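Local coordinates for protein geranylgeranyl pyrophosphate synthetase (Pyrococcus horikoshii, PDB 1WY0) that probably catalyses the chain elongation of allylic prenyl diphosphates with isopentenyl diphosphate to give geranylgeranyl diphosphate, at residues E168-M173 with K243-A248; K162-I167 with H249-A254. All blocks are in the same frame, centred on the assembly; numbering follows the deposited sequence.

Contact 1: residues E168-M173 with K243-A248; sequences EEYMEM and KTLIVA
Tyr170, near the start of helix 167-193, lays its ring against the backbone that opens helix 245-253, a buried packing of an aromatic face on a peptide, with aliphatic contacts at Leu245 and Ala248. The ring leaves its helix with CG anti to the backbone N (chi1 164°), and one face covers the Thr244-Leu245 peptide: Leu245 N sits 3.5 Å above the ring plane over its centre, and Thr244 C is offset toward the rim. Leu245 CB adds a contact of 3.5 Å to Tyr170 CE2, the two side chains crossing at about a right angle, while Tyr170 CE1 comes within 3.3 Å of Lys243 O. Beyond the ring, one water lies 2.7 Å from both Tyr170 OH and Leu245 N, accepts from the latter, and thus bridges the phenol to the first N-H of the helix. Ala248 CB touches Tyr170 CB one turn further on. The CB of Thr244 points away from helix 167-193, and its OG1 caps the helix, accepting from Val247 N at 3.2 Å with an N-H...O angle of 164°. Ile216 and Asp219 of helix 197-224 also touch Tyr170. The arrangement is a threonine N-cap beside an aromatic ring, within the all-helical fold of the polyprenyl synthetases.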
ATOM      1  N   GLU A 168       2.082 -22.492  18.041  1.00 41.78           N
ATOM      2  CA  GLU A 168       1.721 -21.156  18.486  1.00 43.28           C
ATOM      3  C   GLU A 168       2.194 -20.072  17.522  1.00 42.21           C
ATOM      4  O   GLU A 168       1.497 -19.087  17.294  1.00 41.65           O
ATOM      5  CB  GLU A 168       2.324 -20.885  19.862  1.00 45.69           C
ATOM      6  CG  GLU A 168       1.986 -19.509  20.387  1.00 50.60           C
ATOM      7  CD  GLU A 168       2.851 -19.117  21.549  1.00 53.57           C
ATOM      8  OE1 GLU A 168       2.748 -19.784  22.608  1.00 53.83           O
ATOM      9  OE2 GLU A 168       3.641 -18.148  21.392  1.00 56.36           O
ATOM     10  N   GLU A 169       3.395 -20.243  16.987  1.00 41.14           N
ATOM     11  CA  GLU A 169       3.941 -19.280  16.045  1.00 40.50           C
ATOM     12  C   GLU A 169       3.087 -19.299  14.787  1.00 39.48           C
ATOM     13  O   GLU A 169       2.625 -18.252  14.327  1.00 38.85           O
ATOM     14  CB  GLU A 169       5.390 -19.628  15.708  1.00 40.70           C
ATOM     15  CG  GLU A 169       6.397 -18.936  16.615  1.00 44.93           C
ATOM     16  CD  GLU A 169       7.810 -19.478  16.466  1.00 45.64           C
ATOM     17  OE1 GLU A 169       7.977 -20.688  16.196  1.00 42.73           O
ATOM     18  OE2 GLU A 169       8.760 -18.684  16.629  1.00 50.28           O
ATOM     19  N   TYR A 170       2.859 -20.495  14.250  1.00 38.43           N
ATOM     20  CA  TYR A 170       2.099 -20.522  13.007  1.00 38.36           C
ATOM     21  C   TYR A 170       0.683 -19.979  13.203  1.00 37.56           C
ATOM     22  O   TYR A 170       0.196 -19.151  12.443  1.00 37.71           O
ATOM     23  CB  TYR A 170       2.036 -21.970  12.517  1.00 38.94           C
ATOM     24  CG  TYR A 170       0.967 -22.106  11.491  1.00 39.80           C
ATOM     25  CD1 TYR A 170       1.245 -21.815  10.158  1.00 38.50           C
ATOM     26  CD2 TYR A 170      -0.315 -22.516  11.855  1.00 38.86           C
ATOM     27  CE1 TYR A 170       0.254 -21.940   9.197  1.00 36.66           C
ATOM     28  CE2 TYR A 170      -1.310 -22.633  10.895  1.00 38.62           C
ATOM     29  CZ  TYR A 170      -1.030 -22.342   9.572  1.00 39.21           C
ATOM     30  OH  TYR A 170      -2.012 -22.462   8.608  1.00 39.33           O
ATOM     31  N   MET A 171      -0.044 -20.335  14.257  1.00 38.09           N
ATOM     32  CA  MET A 171      -1.381 -19.792  14.476  1.00 36.77           C
ATOM     33  C   MET A 171      -1.422 -18.278  14.668  1.00 36.17           C
ATOM     34  O   MET A 171      -2.406 -17.637  14.319  1.00 37.10           O
ATOM     35  CB  MET A 171      -2.044 -20.469  15.683  1.00 38.07           C
ATOM     36  CG  MET A 171      -2.506 -21.896  15.445  1.00 38.86           C
ATOM     37  SD  MET A 171      -3.383 -22.151  13.891  1.00 42.25           S
ATOM     38  CE  MET A 171      -4.962 -21.354  14.268  1.00 39.53           C
ATOM     39  N   GLU A 172      -0.374 -17.695  15.228  1.00 34.90           N
ATOM     40  CA  GLU A 172      -0.386 -16.254  15.426  1.00 36.43           C
ATOM     41  C   GLU A 172      -0.209 -15.567  14.066  1.00 35.20           C
ATOM     42  O   GLU A 172      -0.747 -14.491  13.820  1.00 33.85           O
ATOM     43  CB  GLU A 172       0.732 -15.847  16.389  1.00 38.14           C
ATOM     44  CG  GLU A 172       0.830 -14.354  16.612  1.00 43.75           C
ATOM     45  CD  GLU A 172       2.004 -13.964  17.484  1.00 45.78           C
ATOM     46  OE1 GLU A 172       3.061 -14.613  17.363  1.00 48.72           O
ATOM     47  OE2 GLU A 172       1.879 -12.999  18.276  1.00 49.06           O
ATOM     48  N   MET A 173       0.526 -16.231  13.182  1.00 35.31           N
ATOM     49  CA  MET A 173       0.803 -15.729  11.848  1.00 34.78           C
ATOM     50  C   MET A 173      -0.427 -15.854  10.949  1.00 35.66           C
ATOM     51  O   MET A 173      -0.881 -14.867  10.353  1.00 35.43           O
ATOM     52  CB  MET A 173       1.982 -16.513  11.262  1.00 33.23           C
ATOM     53  CG  MET A 173       2.353 -16.186   9.809  1.00 33.34           C
ATOM     54  SD  MET A 173       1.248 -16.895   8.557  1.00 34.38           S
ATOM     55  CE  MET A 173       1.838 -18.597   8.444  1.00 33.98           C
ATOM     56  N   LYS A 243       5.528 -23.288   5.896  1.00 33.60           N
ATOM     57  CA  LYS A 243       5.174 -23.473   7.299  1.00 34.96           C
ATOM     58  C   LYS A 243       3.662 -23.529   7.466  1.00 33.95           C
ATOM     59  O   LYS A 243       2.976 -22.513   7.389  1.00 34.86           O
ATOM     60  CB  LYS A 243       5.728 -22.332   8.157  1.00 36.23           C
ATOM     61  CG  LYS A 243       7.111 -22.581   8.730  1.00 38.35           C
ATOM     62  CD  LYS A 243       8.186 -22.510   7.670  1.00 39.81           C
ATOM     63  CE  LYS A 243       9.547 -22.786   8.269  1.00 37.82           C
ATOM     64  NZ  LYS A 243      10.618 -22.577   7.273  1.00 39.28           N
ATOM     65  N   THR A 244       3.146 -24.731   7.676  1.00 33.68           N
ATOM     66  CA  THR A 244       1.717 -24.935   7.865  1.00 32.56           C
ATOM     67  C   THR A 244       1.500 -25.462   9.283  1.00 31.39           C
ATOM     68  O   THR A 244       2.461 -25.706  10.007  1.00 31.24           O
ATOM     69  CB  THR A 244       1.183 -25.973   6.876  1.00 33.01           C
ATOM     70  OG1 THR A 244       1.573 -27.282   7.310  1.00 31.18           O
ATOM     71  CG2 THR A 244       1.753 -25.719   5.481  1.00 31.21           C
ATOM     72  N   LEU A 245       0.243 -25.641   9.678  1.00 32.57           N
ATOM     73  CA  LEU A 245      -0.061 -26.163  11.010  1.00 31.56           C
ATOM     74  C   LEU A 245       0.366 -27.619  11.111  1.00 32.13           C
ATOM     75  O   LEU A 245       0.686 -28.103  12.193  1.00 32.16           O
ATOM     76  CB  LEU A 245      -1.558 -26.057  11.300  1.00 28.89           C
ATOM     77  CG  LEU A 245      -2.016 -26.722  12.599  1.00 27.00           C
ATOM     78  CD1 LEU A 245      -1.152 -26.264  13.767  1.00 27.73           C
ATOM     79  CD2 LEU A 245      -3.478 -26.386  12.838  1.00 25.50           C
ATOM     80  N   ILE A 246       0.357 -28.313   9.974  1.00 30.83           N
ATOM     81  CA  ILE A 246       0.750 -29.713   9.913  1.00 31.89           C
ATOM     82  C   ILE A 246       2.235 -29.865  10.232  1.00 32.84           C
ATOM     83  O   ILE A 246       2.640 -30.731  11.009  1.00 34.47           O
ATOM     84  CB  ILE A 246       0.474 -30.289   8.510  1.00 32.77           C
ATOM     85  CG1 ILE A 246      -1.008 -30.116   8.171  1.00 33.38           C
ATOM     86  CG2 ILE A 246       0.872 -31.761   8.454  1.00 32.65           C
ATOM     87  CD1 ILE A 246      -1.340 -30.293   6.706  1.00 36.36           C
ATOM     88  N   VAL A 247       3.049 -29.011   9.626  1.00 33.49           N
ATOM     89  CA  VAL A 247       4.488 -29.039   9.837  1.00 32.09           C
ATOM     90  C   VAL A 247       4.829 -28.583  11.262  1.00 32.48           C
ATOM     91  O   VAL A 247       5.781 -29.081  11.867  1.00 30.17           O
ATOM     92  CB  VAL A 247       5.181 -28.133   8.800  1.00 33.82           C
ATOM     93  CG1 VAL A 247       6.623 -27.942   9.147  1.00 36.71           C
ATOM     94  CG2 VAL A 247       5.071 -28.754   7.430  1.00 34.97           C
ATOM     95  N   ALA A 248       4.058 -27.638  11.801  1.00 31.75           N
ATOM     96  CA  ALA A 248       4.306 -27.165  13.160  1.00 32.78           C
ATOM     97  C   ALA A 248       4.017 -28.297  14.152  1.00 32.94           C
ATOM     98  O   ALA A 248       4.773 -28.508  15.100  1.00 32.76           O
ATOM     99  CB  ALA A 248       3.437 -25.956  13.477  1.00 30.80           C
TER
HETATM  100  O   HOH W   1      -1.797 -25.059   8.046  1.00 25.21           O

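Contact 2: residues K162-I167 with H249-A254; sequences KSTVTI and HFFENA
His249, Phe251 and Glu252, on the last turn of helix 245-253, receive the 162-167 segment that leads into helix 167-193. His249 contributes mainly its backbone and CB: Ile167 CG1 lies 4.0 Å from His249 N, and Ile167 CD1 approaches the CB and comes obliquely to the imidazole. The ring itself stacks with Tyr302, and its ND1 is hydrogen-bonded to Ser299 OG. Phe251 takes the CH-pi contact. With CG anti to its carbonyl carbon (chi1 -79°), its ring lies against Thr164, whose CG2 stands 3.6 Å from the ring centroid and only 6° off the normal, over the face. Ser163 O comes obliquely to the same ring, 3.5 Å from Phe251 CE2. Glu252 makes the direct hydrogen bond. Its OE1 accepts from Ile167 N at 3.2 Å, with an N-H...O angle of 179°, on the syn side of the carboxylate. The Ile167 and Glu252 side chains cross at about a right angle, with Ile167 CD1 3.6 Å from Glu252 OE2. As Ile167 is the first residue of its helix, the carboxylate binds an N-H of the opening turn, and its charge would probably be favoured there. Next to it, Thr166 is the N-cap and its OG1 bonds to Glu169 N. Asn253 folds back, ND2 donating to His249 O. The connection between helices 132-159 and 167-193 thus runs across the end of helix 245-253, with helix 256-264 beside Phe251 and helix 299-315 beside His249 and Ile167.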
ATOM      1  N   LYS A 162      14.557 -19.557   9.461  1.00 52.58           N
ATOM      2  CA  LYS A 162      14.663 -20.639  10.429  1.00 51.73           C
ATOM      3  C   LYS A 162      14.001 -21.924   9.920  1.00 49.92           C
ATOM      4  O   LYS A 162      13.083 -21.906   9.110  1.00 49.38           O
ATOM      5  CB  LYS A 162      13.974 -20.169  11.714  1.00 53.48           C
ATOM      6  CG  LYS A 162      14.113 -21.160  12.875  1.00 56.06           C
ATOM      7  CD  LYS A 162      13.413 -20.664  14.144  1.00 57.56           C
ATOM      8  CE  LYS A 162      13.150 -21.791  15.144  1.00 58.30           C
ATOM      9  NZ  LYS A 162      11.739 -21.792  15.526  1.00 59.35           N
ATOM     10  N   SER A 163      14.460 -23.084  10.382  1.00 47.94           N
ATOM     11  CA  SER A 163      13.915 -24.352   9.914  1.00 45.63           C
ATOM     12  C   SER A 163      12.610 -24.813  10.559  1.00 44.54           C
ATOM     13  O   SER A 163      11.733 -25.313   9.854  1.00 44.95           O
ATOM     14  CB  SER A 163      14.958 -25.456  10.062  1.00 46.41           C
ATOM     15  OG  SER A 163      16.087 -25.200   9.249  1.00 47.11           O
ATOM     16  N   THR A 164      12.468 -24.651  11.874  1.00 43.00           N
ATOM     17  CA  THR A 164      11.252 -25.088  12.566  1.00 41.91           C
ATOM     18  C   THR A 164      10.419 -23.951  13.148  1.00 41.55           C
ATOM     19  O   THR A 164      10.919 -22.849  13.359  1.00 42.45           O
ATOM     20  CB  THR A 164      11.575 -26.089  13.727  1.00 42.93           C
ATOM     21  OG1 THR A 164      12.245 -25.404  14.798  1.00 41.71           O
ATOM     22  CG2 THR A 164      12.467 -27.221  13.231  1.00 40.98           C
ATOM     23  N   VAL A 165       9.140 -24.229  13.396  1.00 40.96           N
ATOM     24  CA  VAL A 165       8.208 -23.258  13.970  1.00 40.51           C
ATOM     25  C   VAL A 165       7.329 -24.012  14.946  1.00 39.43           C
ATOM     26  O   VAL A 165       7.249 -25.231  14.884  1.00 39.90           O
ATOM     27  CB  VAL A 165       7.257 -22.621  12.910  1.00 40.58           C
ATOM     28  CG1 VAL A 165       8.025 -21.698  11.981  1.00 42.39           C
ATOM     29  CG2 VAL A 165       6.562 -23.715  12.125  1.00 40.25           C
ATOM     30  N   THR A 166       6.657 -23.286  15.830  1.00 39.82           N
ATOM     31  CA  THR A 166       5.773 -23.903  16.810  1.00 39.03           C
ATOM     32  C   THR A 166       4.327 -23.725  16.380  1.00 38.67           C
ATOM     33  O   THR A 166       4.020 -22.874  15.548  1.00 38.84           O
ATOM     34  CB  THR A 166       5.943 -23.264  18.208  1.00 40.03           C
ATOM     35  OG1 THR A 166       5.303 -21.979  18.234  1.00 38.67           O
ATOM     36  CG2 THR A 166       7.426 -23.104  18.538  1.00 39.31           C
ATOM     37  N   ILE A 167       3.437 -24.533  16.943  1.00 37.98           N
ATOM     38  CA  ILE A 167       2.031 -24.437  16.610  1.00 38.44           C
ATOM     39  C   ILE A 167       1.571 -23.027  16.937  1.00 40.87           C
ATOM     40  O   ILE A 167       0.775 -22.439  16.211  1.00 40.65           O
ATOM     41  CB  ILE A 167       1.187 -25.447  17.428  1.00 37.91           C
ATOM     42  CG1 ILE A 167       1.440 -26.875  16.926  1.00 38.34           C
ATOM     43  CG2 ILE A 167      -0.286 -25.090  17.351  1.00 35.45           C
ATOM     44  CD1 ILE A 167       0.781 -27.950  17.789  1.00 39.17           C
ATOM     45  N   HIS A 249       2.923 -29.019  13.937  1.00 33.30           N
ATOM     46  CA  HIS A 249       2.580 -30.125  14.823  1.00 34.37           C
ATOM     47  C   HIS A 249       3.666 -31.185  14.760  1.00 34.82           C
ATOM     48  O   HIS A 249       4.052 -31.751  15.778  1.00 36.76           O
ATOM     49  CB  HIS A 249       1.250 -30.759  14.420  1.00 35.39           C
ATOM     50  CG  HIS A 249       0.887 -31.962  15.236  1.00 36.48           C
ATOM     51  ND1 HIS A 249       1.319 -33.234  14.925  1.00 37.57           N
ATOM     52  CD2 HIS A 249       0.095 -32.093  16.325  1.00 38.40           C
ATOM     53  CE1 HIS A 249       0.809 -34.097  15.786  1.00 38.21           C
ATOM     54  NE2 HIS A 249       0.061 -33.428  16.644  1.00 37.89           N
ATOM     55  N   PHE A 250       4.161 -31.461  13.563  1.00 33.83           N
ATOM     56  CA  PHE A 250       5.194 -32.489  13.414  1.00 33.59           C
ATOM     57  C   PHE A 250       6.488 -32.131  14.156  1.00 34.17           C
ATOM     58  O   PHE A 250       7.091 -32.940  14.853  1.00 34.71           O
ATOM     59  CB  PHE A 250       5.488 -32.673  11.925  1.00 31.33           C
ATOM     60  CG  PHE A 250       6.750 -33.468  11.760  1.00 30.67           C
ATOM     61  CD1 PHE A 250       7.945 -32.813  11.494  1.00 29.58           C
ATOM     62  CD2 PHE A 250       6.712 -34.849  11.837  1.00 33.42           C
ATOM     63  CE1 PHE A 250       9.107 -33.546  11.302  1.00 31.15           C
ATOM     64  CE2 PHE A 250       7.881 -35.581  11.645  1.00 31.31           C
ATOM     65  CZ  PHE A 250       9.082 -34.933  11.380  1.00 30.92           C
ATOM     66  N   PHE A 251       6.944 -30.877  13.953  1.00 34.98           N
ATOM     67  CA  PHE A 251       8.156 -30.430  14.639  1.00 36.68           C
ATOM     68  C   PHE A 251       7.988 -30.451  16.165  1.00 37.07           C
ATOM     69  O   PHE A 251       8.930 -30.641  16.924  1.00 35.57           O
ATOM     70  CB  PHE A 251       8.489 -29.009  14.177  1.00 36.90           C
ATOM     71  CG  PHE A 251       9.160 -29.052  12.833  1.00 38.86           C
ATOM     72  CD1 PHE A 251       9.952 -30.140  12.489  1.00 39.12           C
ATOM     73  CD2 PHE A 251       9.001 -27.996  11.951  1.00 39.76           C
ATOM     74  CE1 PHE A 251      10.583 -30.172  11.254  1.00 40.81           C
ATOM     75  CE2 PHE A 251       9.636 -28.036  10.714  1.00 41.07           C
ATOM     76  CZ  PHE A 251      10.428 -29.120  10.361  1.00 40.45           C
ATOM     77  N   GLU A 252       6.738 -30.212  16.610  1.00 37.65           N
ATOM     78  CA  GLU A 252       6.492 -30.227  18.050  1.00 41.91           C
ATOM     79  C   GLU A 252       6.504 -31.647  18.640  1.00 43.81           C
ATOM     80  O   GLU A 252       6.786 -31.862  19.811  1.00 45.74           O
ATOM     81  CB  GLU A 252       5.153 -29.548  18.343  1.00 42.94           C
ATOM     82  CG  GLU A 252       5.172 -28.826  19.695  1.00 47.05           C
ATOM     83  CD  GLU A 252       4.180 -27.686  19.692  1.00 47.40           C
ATOM     84  OE1 GLU A 252       4.423 -26.701  19.010  1.00 45.06           O
ATOM     85  OE2 GLU A 252       3.191 -27.772  20.426  1.00 50.83           O
ATOM     86  N   ASN A 253       6.173 -32.639  17.795  1.00 42.93           N
ATOM     87  CA  ASN A 253       5.953 -33.966  18.356  1.00 43.46           C
ATOM     88  C   ASN A 253       7.004 -35.010  17.949  1.00 44.52           C
ATOM     89  O   ASN A 253       7.126 -36.070  18.558  1.00 43.75           O
ATOM     90  CB  ASN A 253       4.555 -34.422  17.939  1.00 42.63           C
ATOM     91  CG  ASN A 253       3.536 -33.888  18.915  1.00 44.98           C
ATOM     92  OD1 ASN A 253       3.368 -34.392  20.022  1.00 47.67           O
ATOM     93  ND2 ASN A 253       2.762 -32.896  18.434  1.00 43.39           N
ATOM     94  N   ALA A 254       7.756 -34.717  16.870  1.00 44.46           N
ATOM     95  CA  ALA A 254       8.625 -35.760  16.318  1.00 44.55           C
ATOM     96  C   ALA A 254       9.950 -35.931  17.081  1.00 45.89           C
ATOM     97  O   ALA A 254      10.460 -35.008  17.705  1.00 46.31           O
ATOM     98  CB  ALA A 254       8.898 -35.447  14.851  1.00 43.52           C
TER

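Overall arrangement
Both contacts join helix 245-253 to the same part of the chain, the start of helix 167-193 and the segment before it, and their centres lie about 8 Å apart. Contact 1 is the more buried, about 15 Å from the chain centre, and rests on an aromatic face laid on a peptide, some aliphatic packing and one bridging water. Contact 2, about 23 Å out, is only partly buried; it pairs a methyl-on-ring contact with a direct bond from a backbone N-H to an exposed carboxylate. The two merge where Lys243 NZ bonds to Lys162 O and where Ala248 CB packs against Ile167 N. Each also includes a threonine N-cap, one on either helix.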